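Interleukin-1beta (Gallus gallus, PDB 2WRY) is an IL-1 family cytokine that probably signals in inflammation by binding the interleukin-1 receptor, its mature part folding as a beta-trefoil. Local coordinates at residues A3-T7 and V96-D101; D16-F22 and T135-P139; E86-Q90 and P142-T146; T106-Y111 and F123-A127. All blocks are in the same frame, centred on the assembly; numbering follows the deposited sequence.

How the contacts relate
The four contacts are spread over one compact beta-trefoil. Contacts 1 and 2 lie on opposite sides of the chain's centre, their centres 30 Å apart, yet the long strand 4-16 joins them: contact 1 pins its start and contact 2 the turn that ends it. Contact 4 lies between contacts 1 and 3, 13 Å and 12 Å away by centres, and touches both, through Phe4, Met97 and Ile100 on one side and Leu89 on the other. Contact 3 meets contact 2 where Val143 packs on Phe22. Along the chain contacts 1, 2 and 3 interlock with alternating segments; contact 4 closes locally, across the hairpin 110-115/120-125 and the turn leading into it.

Contact 1. Residues A3-T7 and V96-D101; sequences AFRYT and VMRDID
Three backbone hydrogen bonds tie residues 3-7 to residues 96-101, which run in nearly opposite directions, 163° apart end to end. Phe4 and Ile100 form an antiparallel hydrogen-bonded pair, with Phe4 N to Ile100 O and Ile100 N to Phe4 O both 2.9 Å; two residues on, Tyr6 N donates to Arg98 O, also at 2.9 Å. Between these bonds Arg5 and Asp99 make a non-hydrogen-bonded pair with CA atoms 4.9 Å apart, and Arg5 CA approaches Arg98 O at 3.4 Å in a CA-H...O contact. Phe4 and Arg5 have extended backbones, as do Asp99 and Ile100, but Arg98 has phi/psi in the helical region (-69°, -41°). Arg98 NE reaches Asp99 OD2 at 2.7 Å, a salt bridge between adjacent residues. The short strand 99-100 thus adds an edge to strand 4-16 of the beta-trefoil, whose other side is bonded to strand 45-53 through Arg5 with Arg52 and Thr7 with Leu50. On the face shared by Phe4 and Ile100, both with chi1 m, Phe4 CD1 lies 3.9 Å from Ile100 CG2, which sits at the ring edge; Tyr51 packs against both residues. Tyr6, with chi1 t, extends along the other segment, its CE2 3.4 Å from Val96 CG1 and its CB 3.6 Å from Met97 O, while its hydroxyl hydrogen-bonds Ser9.

Contact 2. Residues D16-F22 and T135-P139; sequences DINQKCF and TSLQP
A type I beta turn from Asp16 to Gln19, combined with an Asx turn, links strands 4-16 and 21-26 of the beta-trefoil and docks on the loop 135-139. Gln19 N bonds to Asp16 O and Asp16 N to Lys20 O, each at 2.9 Å, and Asp16 OD1 accepts from Asn18 N and Lys20 N, both also at 2.9 Å; Asp16 has chi1 p, and Gln19 takes left-handed backbone angles (phi 69°, psi 23°). Lys20 and Thr135 bury the most surface. The lysine chain, with chi1 to chi4 m, t, m, m, bends back so that NZ forms a salt bridge with Asp16 OD2 at 2.7 Å and donates to Ser136 O at 2.8 Å, while Lys20 CD lies 4.1 Å from Pro139 CA. Thr135, chi1 p, donates from OG1 to Asp16 OD2 at 2.7 Å, so this carboxylate oxygen serves both segments. The methyl of Thr135, CG2, meets the edge of the Phe22 ring, 3.7 Å from CE1. An ST turn, Gln138 N to Ser136 OG at 3.0 Å, shapes the loop. One water completes the junction, accepting from Asn18 ND2 and Lys20 NZ, each at 2.7 Å, and donating to Leu137 O at 2.8 Å.

Contact 3. Residues E86-Q90 and P142-T146; sequences EPTLQ and PVGIT
Strands 86-90 and 144-146 meet through apolar side chains without mutual backbone pairing, their axes 5.4 Å apart at closest approach and their directions 143° apart. Val143, chi1 t, begins the contact: its CG1 lies 3.8 Å from Leu89 CD2, and Leu89 CD2 is also 3.6 Å from Val143 O. Leu89 takes the t, p rotamer. Gly144 follows, extended at phi -141°, psi -162°, where the backbones come nearest, its CA 5.2 Å from that of Leu89 and its O 3.7 Å from Leu89 CD2. Ile145, with chi1 p and chi2 t, points at the other strand: CD1 touches Pro87 CB at 3.8 Å and Thr88 N at 3.7 Å, and CG2 lies 4.2 Å from Leu89 CB. Trp131 packs beside both Pro87 and Ile145. Each strand finds its hydrogen-bonding partner elsewhere, so the 76-83/86-93 hairpin packs against the 132-134/144-146 pair from the next repeat, consistent with the hairpin triplet that caps the barrel of a beta-trefoil.

Contact 4. Residues T106-Y111 and F123-A127; sequences TRFIFY and FESAA
Thr106 opens the first segment, its CG2 3.7 Å from Ala126 CB. Residues 106-108 have helical backbone angles, and Ile109 N closes this turn onto Thr106 O at 2.9 Å; within it Arg107 CA lies 3.9 Å from Ala127 CB. Ile109 O accepts from Ala126 N at 2.9 Å and from a water at 2.8 Å, which also donates to Arg107 O at 2.9 Å and accepts from Ser125 OG at 2.7 Å; Ser125 OG also hydrogen-bonds with Phe128 N. Phe110, chi1 m, forms an antiparallel non-hydrogen-bonded pair with Ser125, CA atoms 4.4 Å apart, and its CB lies 4.4 Å from Phe123 CB. Tyr111 and Glu124 are the hydrogen-bonded pair: Tyr111 N to Glu124 O 2.7 Å, Glu124 N to Tyr111 O 3.0 Å. With chi1 m, Tyr111 places CE2 3.7 Å from Ala126 CB. In this beta-hairpin of the trefoil, Phe110 and Phe123 pack on Leu69 of strand 66-71, which also pairs with strand 110-115, while Phe4 of strand 4-16 touches Ile109 and Tyr111.

Contact 1. Residues A3-T7 and V96-D101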
# COMPACT_ATOMS: atom_id res chain seq x y z
N ALA A 3 12.35 -14.69 7.93
CA ALA A 3 10.93 -14.40 8.24
C ALA A 3 10.04 -14.45 7.00
O ALA A 3 9.06 -15.18 7.00
CB ALA A 3 10.79 -13.09 9.00
N PHE A 4 10.37 -13.69 5.94
CA PHE A 4 9.65 -13.80 4.66
C PHE A 4 10.64 -13.92 3.49
O PHE A 4 11.68 -13.27 3.50
CB PHE A 4 8.76 -12.58 4.40
CG PHE A 4 7.81 -12.25 5.52
CD1 PHE A 4 8.15 -11.28 6.46
CD2 PHE A 4 6.58 -12.89 5.61
CE1 PHE A 4 7.28 -10.94 7.51
CE2 PHE A 4 5.69 -12.56 6.66
CZ PHE A 4 6.04 -11.59 7.59
N ARG A 5 10.30 -14.74 2.49
CA ARG A 5 11.09 -14.83 1.26
C ARG A 5 10.23 -14.52 0.06
O ARG A 5 9.10 -14.97 -0.03
CB ARG A 5 11.67 -16.23 1.06
CG ARG A 5 12.88 -16.52 1.91
CD ARG A 5 13.43 -17.93 1.63
NE ARG A 5 12.36 -18.89 1.34
CZ ARG A 5 11.52 -19.38 2.25
NH1 ARG A 5 11.61 -19.02 3.53
NH2 ARG A 5 10.57 -20.23 1.88
N TYR A 6 10.78 -13.72 -0.85
CA TYR A 6 10.10 -13.29 -2.06
C TYR A 6 9.74 -14.48 -2.92
O TYR A 6 10.55 -15.39 -3.10
CB TYR A 6 11.08 -12.41 -2.83
CG TYR A 6 10.61 -11.86 -4.15
CD1 TYR A 6 10.78 -12.59 -5.33
CD2 TYR A 6 10.13 -10.57 -4.26
CE1 TYR A 6 10.38 -12.06 -6.56
CE2 TYR A 6 9.73 -10.03 -5.47
CZ TYR A 6 9.87 -10.78 -6.63
OH TYR A 6 9.50 -10.25 -7.83
N THR A 7 8.52 -14.48 -3.48
CA THR A 7 8.14 -15.51 -4.44
C THR A 7 7.98 -14.97 -5.87
O THR A 7 8.55 -15.52 -6.83
CB THR A 7 6.89 -16.33 -3.98
OG1 THR A 7 5.74 -15.51 -3.99
CG2 THR A 7 7.07 -16.77 -2.59
N VAL A 96 14.38 -4.59 -5.05
CA VAL A 96 13.52 -5.72 -4.72
C VAL A 96 14.22 -6.57 -3.68
O VAL A 96 15.39 -6.92 -3.84
CB VAL A 96 13.17 -6.55 -5.97
CG1 VAL A 96 12.13 -7.63 -5.61
CG2 VAL A 96 12.66 -5.65 -7.08
N MET A 97 13.51 -6.88 -2.60
CA MET A 97 14.09 -7.57 -1.46
C MET A 97 13.74 -9.05 -1.47
O MET A 97 12.57 -9.45 -1.43
CB MET A 97 13.63 -6.89 -0.17
CG MET A 97 14.31 -5.54 0.02
SD MET A 97 13.37 -4.45 1.09
CE MET A 97 12.08 -3.89 -0.05
N ARG A 98 14.76 -9.88 -1.60
CA ARG A 98 14.60 -11.31 -1.60
C ARG A 98 14.20 -11.78 -0.20
O ARG A 98 13.34 -12.64 -0.05
CB ARG A 98 15.93 -11.95 -2.03
CG ARG A 98 16.06 -13.41 -1.77
CD ARG A 98 17.53 -13.83 -1.98
NE ARG A 98 18.42 -13.14 -1.04
CZ ARG A 98 19.33 -12.20 -1.34
NH1 ARG A 98 19.54 -11.81 -2.60
NH2 ARG A 98 20.03 -11.66 -0.35
N ASP A 99 14.83 -11.19 0.80
CA ASP A 99 14.64 -11.62 2.18
C ASP A 99 14.21 -10.49 3.08
O ASP A 99 14.80 -9.41 3.09
CB ASP A 99 15.94 -12.22 2.74
CG ASP A 99 16.34 -13.50 2.04
OD1 ASP A 99 15.59 -14.50 2.11
OD2 ASP A 99 17.42 -13.50 1.41
N ILE A 100 13.17 -10.77 3.87
CA ILE A 100 12.73 -9.85 4.92
C ILE A 100 12.94 -10.60 6.20
O ILE A 100 12.14 -11.47 6.55
CB ILE A 100 11.23 -9.50 4.82
CG1 ILE A 100 10.87 -8.92 3.46
CG2 ILE A 100 10.87 -8.56 5.96
CD1 ILE A 100 11.52 -7.63 3.14
N ASP A 101 14.02 -10.28 6.90
CA ASP A 101 14.50 -11.12 7.99
C ASP A 101 14.94 -10.31 9.19
O ASP A 101 15.75 -10.77 10.01
CB ASP A 101 15.62 -12.06 7.50
CG ASP A 101 16.81 -11.32 6.90
OD1 ASP A 101 16.81 -10.06 6.80
OD2 ASP A 101 17.79 -12.02 6.53

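Contact 2. Residues D16-F22 and T135-P139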
# COMPACT_ATOMS: atom_id res chain seq x y z
N ASP A 16 -9.49 3.04 -4.92
CA ASP A 16 -10.24 2.87 -3.68
C ASP A 16 -11.71 2.67 -3.98
O ASP A 16 -12.12 2.74 -5.15
CB ASP A 16 -9.93 3.97 -2.64
CG ASP A 16 -10.57 5.31 -2.95
OD1 ASP A 16 -11.50 5.43 -3.80
OD2 ASP A 16 -10.10 6.30 -2.31
N ILE A 17 -12.51 2.42 -2.94
CA ILE A 17 -13.93 2.09 -3.11
C ILE A 17 -14.80 3.25 -3.63
O ILE A 17 -15.99 3.05 -4.01
CB ILE A 17 -14.52 1.52 -1.75
CG1 ILE A 17 -15.54 0.45 -2.06
CG2 ILE A 17 -15.04 2.64 -0.79
CD1 ILE A 17 -14.88 -0.78 -2.62
N ASN A 18 -14.24 4.46 -3.66
CA ASN A 18 -14.92 5.60 -4.23
C ASN A 18 -14.31 5.99 -5.57
O ASN A 18 -14.53 7.09 -6.06
CB ASN A 18 -14.87 6.78 -3.27
CG ASN A 18 -15.89 7.84 -3.61
OD1 ASN A 18 -17.11 7.55 -3.73
ND2 ASN A 18 -15.44 9.07 -3.76
N GLN A 19 -13.53 5.06 -6.14
CA GLN A 19 -12.94 5.18 -7.49
C GLN A 19 -11.85 6.23 -7.60
O GLN A 19 -11.56 6.70 -8.71
CB GLN A 19 -14.02 5.36 -8.58
CG GLN A 19 -15.22 4.38 -8.46
CD GLN A 19 -16.42 5.02 -7.77
OE1 GLN A 19 -16.84 6.12 -8.14
NE2 GLN A 19 -16.97 4.36 -6.77
N LYS A 20 -11.22 6.58 -6.47
CA LYS A 20 -10.00 7.38 -6.54
C LYS A 20 -8.80 6.47 -6.89
O LYS A 20 -8.72 5.32 -6.45
CB LYS A 20 -9.74 8.13 -5.23
CG LYS A 20 -10.87 9.05 -4.87
CD LYS A 20 -10.49 10.16 -3.88
CE LYS A 20 -9.95 9.61 -2.54
NZ LYS A 20 -11.00 8.83 -1.80
N CYS A 21 -7.89 6.97 -7.73
CA CYS A 21 -6.64 6.25 -7.97
C CYS A 21 -5.51 6.99 -7.29
O CYS A 21 -5.71 8.09 -6.77
CB CYS A 21 -6.33 6.13 -9.46
SG CYS A 21 -6.16 7.69 -10.28
N PHE A 22 -4.34 6.36 -7.32
CA PHE A 22 -3.12 6.95 -6.74
C PHE A 22 -2.32 7.68 -7.82
O PHE A 22 -2.19 7.20 -8.97
CB PHE A 22 -2.21 5.87 -6.15
CG PHE A 22 -2.77 5.12 -4.96
CD1 PHE A 22 -3.92 5.55 -4.28
CD2 PHE A 22 -2.13 3.97 -4.53
CE1 PHE A 22 -4.40 4.81 -3.17
CE2 PHE A 22 -2.57 3.24 -3.42
CZ PHE A 22 -3.72 3.66 -2.74
N THR A 135 -7.08 6.13 2.30
CA THR A 135 -7.19 7.40 1.60
C THR A 135 -8.19 8.29 2.33
O THR A 135 -9.03 7.83 3.11
CB THR A 135 -7.65 7.21 0.13
OG1 THR A 135 -8.99 6.70 0.11
CG2 THR A 135 -6.68 6.26 -0.59
N SER A 136 -8.10 9.58 2.05
CA SER A 136 -9.04 10.52 2.60
C SER A 136 -10.36 10.39 1.86
O SER A 136 -10.40 9.92 0.73
CB SER A 136 -8.47 11.92 2.38
OG SER A 136 -9.37 12.90 2.83
N LEU A 137 -11.45 10.83 2.48
CA LEU A 137 -12.72 10.99 1.76
C LEU A 137 -12.63 12.11 0.72
O LEU A 137 -13.38 12.10 -0.27
CB LEU A 137 -13.85 11.29 2.73
CG LEU A 137 -14.08 10.32 3.91
CD1 LEU A 137 -15.26 10.76 4.79
CD2 LEU A 137 -14.28 8.91 3.43
N GLN A 138 -11.73 13.07 0.96
CA GLN A 138 -11.52 14.20 0.04
C GLN A 138 -10.46 13.88 -1.01
O GLN A 138 -9.51 13.17 -0.72
CB GLN A 138 -11.09 15.45 0.81
CG GLN A 138 -12.21 16.14 1.59
CD GLN A 138 -12.78 15.28 2.71
OE1 GLN A 138 -12.03 14.63 3.44
NE2 GLN A 138 -14.11 15.27 2.83
N PRO A 139 -10.65 14.34 -2.25
CA PRO A 139 -9.59 14.12 -3.23
C PRO A 139 -8.32 14.96 -2.98
O PRO A 139 -8.34 15.94 -2.23
CB PRO A 139 -10.25 14.53 -4.58
CG PRO A 139 -11.41 15.36 -4.23
CD PRO A 139 -11.85 14.98 -2.83
O HOH W 1 -13.41 10.05 -2.20

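Contact 3. Residues E86-Q90 and P142-T146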
# COMPACT_ATOMS: atom_id res chain seq x y z
N GLU A 86 4.36 9.09 15.71
CA GLU A 86 3.17 8.63 14.98
C GLU A 86 3.54 7.67 13.85
O GLU A 86 4.47 7.94 13.08
CB GLU A 86 2.45 9.83 14.40
CG GLU A 86 1.66 10.62 15.45
CD GLU A 86 1.05 11.89 14.89
OE1 GLU A 86 1.60 12.43 13.90
OE2 GLU A 86 0.02 12.35 15.43
N PRO A 87 2.82 6.53 13.74
CA PRO A 87 3.01 5.64 12.59
C PRO A 87 2.67 6.39 11.31
O PRO A 87 1.67 7.15 11.26
CB PRO A 87 1.97 4.53 12.85
CG PRO A 87 1.81 4.55 14.37
CD PRO A 87 1.80 6.01 14.67
N THR A 88 3.52 6.20 10.30
CA THR A 88 3.45 6.98 9.07
C THR A 88 3.72 6.08 7.88
O THR A 88 4.58 5.20 7.95
CB THR A 88 4.52 8.11 9.12
OG1 THR A 88 4.25 8.94 10.27
CG2 THR A 88 4.50 8.97 7.87
N LEU A 89 2.97 6.30 6.80
CA LEU A 89 3.27 5.65 5.54
C LEU A 89 4.30 6.50 4.80
O LEU A 89 4.14 7.73 4.64
CB LEU A 89 1.97 5.58 4.71
CG LEU A 89 2.11 4.84 3.37
CD1 LEU A 89 2.37 3.35 3.61
CD2 LEU A 89 0.81 5.04 2.58
N GLN A 90 5.35 5.83 4.35
CA GLN A 90 6.32 6.52 3.50
C GLN A 90 6.65 5.72 2.26
O GLN A 90 6.28 4.56 2.13
CB GLN A 90 7.57 6.89 4.28
CG GLN A 90 8.38 5.79 4.80
CD GLN A 90 9.71 6.30 5.38
OE1 GLN A 90 9.82 7.44 5.85
NE2 GLN A 90 10.72 5.44 5.35
N PRO A 142 -2.93 13.18 0.86
CA PRO A 142 -1.99 12.05 0.92
C PRO A 142 -2.62 10.70 1.24
O PRO A 142 -3.61 10.63 1.97
CB PRO A 142 -1.04 12.45 2.05
CG PRO A 142 -1.09 13.95 2.00
CD PRO A 142 -2.54 14.25 1.79
N VAL A 143 -2.05 9.65 0.66
CA VAL A 143 -2.33 8.28 1.11
C VAL A 143 -1.56 8.08 2.41
O VAL A 143 -0.39 8.48 2.51
CB VAL A 143 -1.91 7.22 0.03
CG1 VAL A 143 -2.26 5.81 0.48
CG2 VAL A 143 -2.61 7.54 -1.28
N GLY A 144 -2.21 7.48 3.39
CA GLY A 144 -1.59 7.27 4.72
C GLY A 144 -1.94 5.93 5.32
O GLY A 144 -2.31 5.01 4.60
N ILE A 145 -1.74 5.83 6.64
CA ILE A 145 -2.19 4.66 7.41
C ILE A 145 -3.05 5.11 8.58
O ILE A 145 -2.96 6.26 9.08
CB ILE A 145 -1.04 3.72 7.91
CG1 ILE A 145 0.06 4.51 8.62
CG2 ILE A 145 -0.49 2.89 6.73
CD1 ILE A 145 1.08 3.63 9.29
N THR A 146 -3.93 4.21 8.98
CA THR A 146 -4.89 4.49 10.04
C THR A 146 -5.14 3.25 10.89
O THR A 146 -5.16 2.13 10.37
CB THR A 146 -6.28 4.94 9.47
OG1 THR A 146 -7.17 5.25 10.55
CG2 THR A 146 -6.91 3.85 8.59

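Contact 4. Residues T106-Y111 and F123-A127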
# COMPACT_ATOMS: atom_id res chain seq x y z
N THR A 106 10.81 -5.47 8.06
CA THR A 106 9.36 -5.74 8.13
C THR A 106 8.52 -4.49 7.82
O THR A 106 7.33 -4.62 7.46
CB THR A 106 8.98 -6.43 9.45
OG1 THR A 106 9.65 -7.69 9.51
CG2 THR A 106 7.48 -6.66 9.53
N ARG A 107 9.13 -3.30 7.87
CA ARG A 107 8.45 -2.04 7.48
C ARG A 107 7.85 -2.11 6.08
O ARG A 107 6.86 -1.41 5.79
CB ARG A 107 9.40 -0.83 7.59
CG ARG A 107 10.49 -0.75 6.51
CD ARG A 107 11.42 0.39 6.85
NE ARG A 107 12.42 0.69 5.82
CZ ARG A 107 13.62 0.12 5.77
NH1 ARG A 107 13.94 -0.85 6.62
NH2 ARG A 107 14.48 0.47 4.82
N PHE A 108 8.43 -2.95 5.22
CA PHE A 108 7.97 -3.06 3.83
C PHE A 108 6.84 -4.05 3.64
O PHE A 108 6.28 -4.10 2.55
CB PHE A 108 9.11 -3.53 2.93
CG PHE A 108 10.18 -2.50 2.76
CD1 PHE A 108 9.93 -1.34 2.03
CD2 PHE A 108 11.44 -2.70 3.33
CE1 PHE A 108 10.93 -0.37 1.85
CE2 PHE A 108 12.45 -1.73 3.16
CZ PHE A 108 12.20 -0.58 2.43
N ILE A 109 6.51 -4.83 4.67
CA ILE A 109 5.53 -5.91 4.52
C ILE A 109 4.14 -5.48 4.99
O ILE A 109 3.97 -4.89 6.05
CB ILE A 109 5.98 -7.22 5.26
CG1 ILE A 109 7.27 -7.77 4.65
CG2 ILE A 109 4.88 -8.30 5.24
CD1 ILE A 109 7.13 -8.16 3.17
N PHE A 110 3.15 -5.79 4.15
CA PHE A 110 1.72 -5.61 4.46
C PHE A 110 1.04 -6.94 4.28
O PHE A 110 1.47 -7.75 3.46
CB PHE A 110 1.08 -4.59 3.50
CG PHE A 110 1.68 -3.21 3.61
CD1 PHE A 110 2.90 -2.91 2.97
CD2 PHE A 110 1.05 -2.21 4.35
CE1 PHE A 110 3.46 -1.61 3.07
CE2 PHE A 110 1.61 -0.91 4.48
CZ PHE A 110 2.84 -0.62 3.84
N TYR A 111 -0.02 -7.19 5.04
CA TYR A 111 -0.89 -8.32 4.73
C TYR A 111 -2.01 -7.89 3.82
O TYR A 111 -2.76 -6.95 4.12
CB TYR A 111 -1.42 -8.94 6.01
CG TYR A 111 -0.30 -9.57 6.82
CD1 TYR A 111 0.28 -10.78 6.41
CD2 TYR A 111 0.19 -8.96 7.97
CE1 TYR A 111 1.30 -11.38 7.13
CE2 TYR A 111 1.25 -9.57 8.70
CZ TYR A 111 1.78 -10.78 8.26
OH TYR A 111 2.81 -11.41 8.95
N PHE A 123 -5.14 -3.51 3.14
CA PHE A 123 -3.71 -3.77 3.37
C PHE A 123 -3.33 -3.38 4.77
O PHE A 123 -3.38 -2.19 5.11
CB PHE A 123 -2.86 -2.96 2.37
CG PHE A 123 -3.00 -3.40 0.96
CD1 PHE A 123 -2.32 -4.51 0.49
CD2 PHE A 123 -3.76 -2.65 0.08
CE1 PHE A 123 -2.45 -4.92 -0.83
CE2 PHE A 123 -3.91 -3.04 -1.26
CZ PHE A 123 -3.24 -4.16 -1.72
N GLU A 124 -2.97 -4.37 5.58
CA GLU A 124 -2.59 -4.14 6.97
C GLU A 124 -1.08 -4.16 7.12
O GLU A 124 -0.43 -5.10 6.64
CB GLU A 124 -3.20 -5.21 7.88
CG GLU A 124 -2.92 -4.96 9.37
CD GLU A 124 -3.58 -5.98 10.28
OE1 GLU A 124 -4.20 -6.95 9.76
OE2 GLU A 124 -3.48 -5.81 11.52
N SER A 125 -0.52 -3.16 7.77
CA SER A 125 0.93 -3.16 8.04
C SER A 125 1.37 -4.34 8.90
O SER A 125 0.76 -4.60 9.95
CB SER A 125 1.34 -1.85 8.72
OG SER A 125 2.71 -1.90 9.06
N ALA A 126 2.46 -5.00 8.51
CA ALA A 126 3.06 -6.02 9.37
C ALA A 126 3.88 -5.40 10.51
O ALA A 126 3.97 -6.00 11.60
CB ALA A 126 3.95 -6.99 8.56
N ALA A 127 4.49 -4.25 10.25
CA ALA A 127 5.31 -3.56 11.25
C ALA A 127 4.44 -2.88 12.28
O ALA A 127 4.84 -2.74 13.45
CB ALA A 127 6.23 -2.55 10.60
O HOH W 2 4.57 -2.44 7.21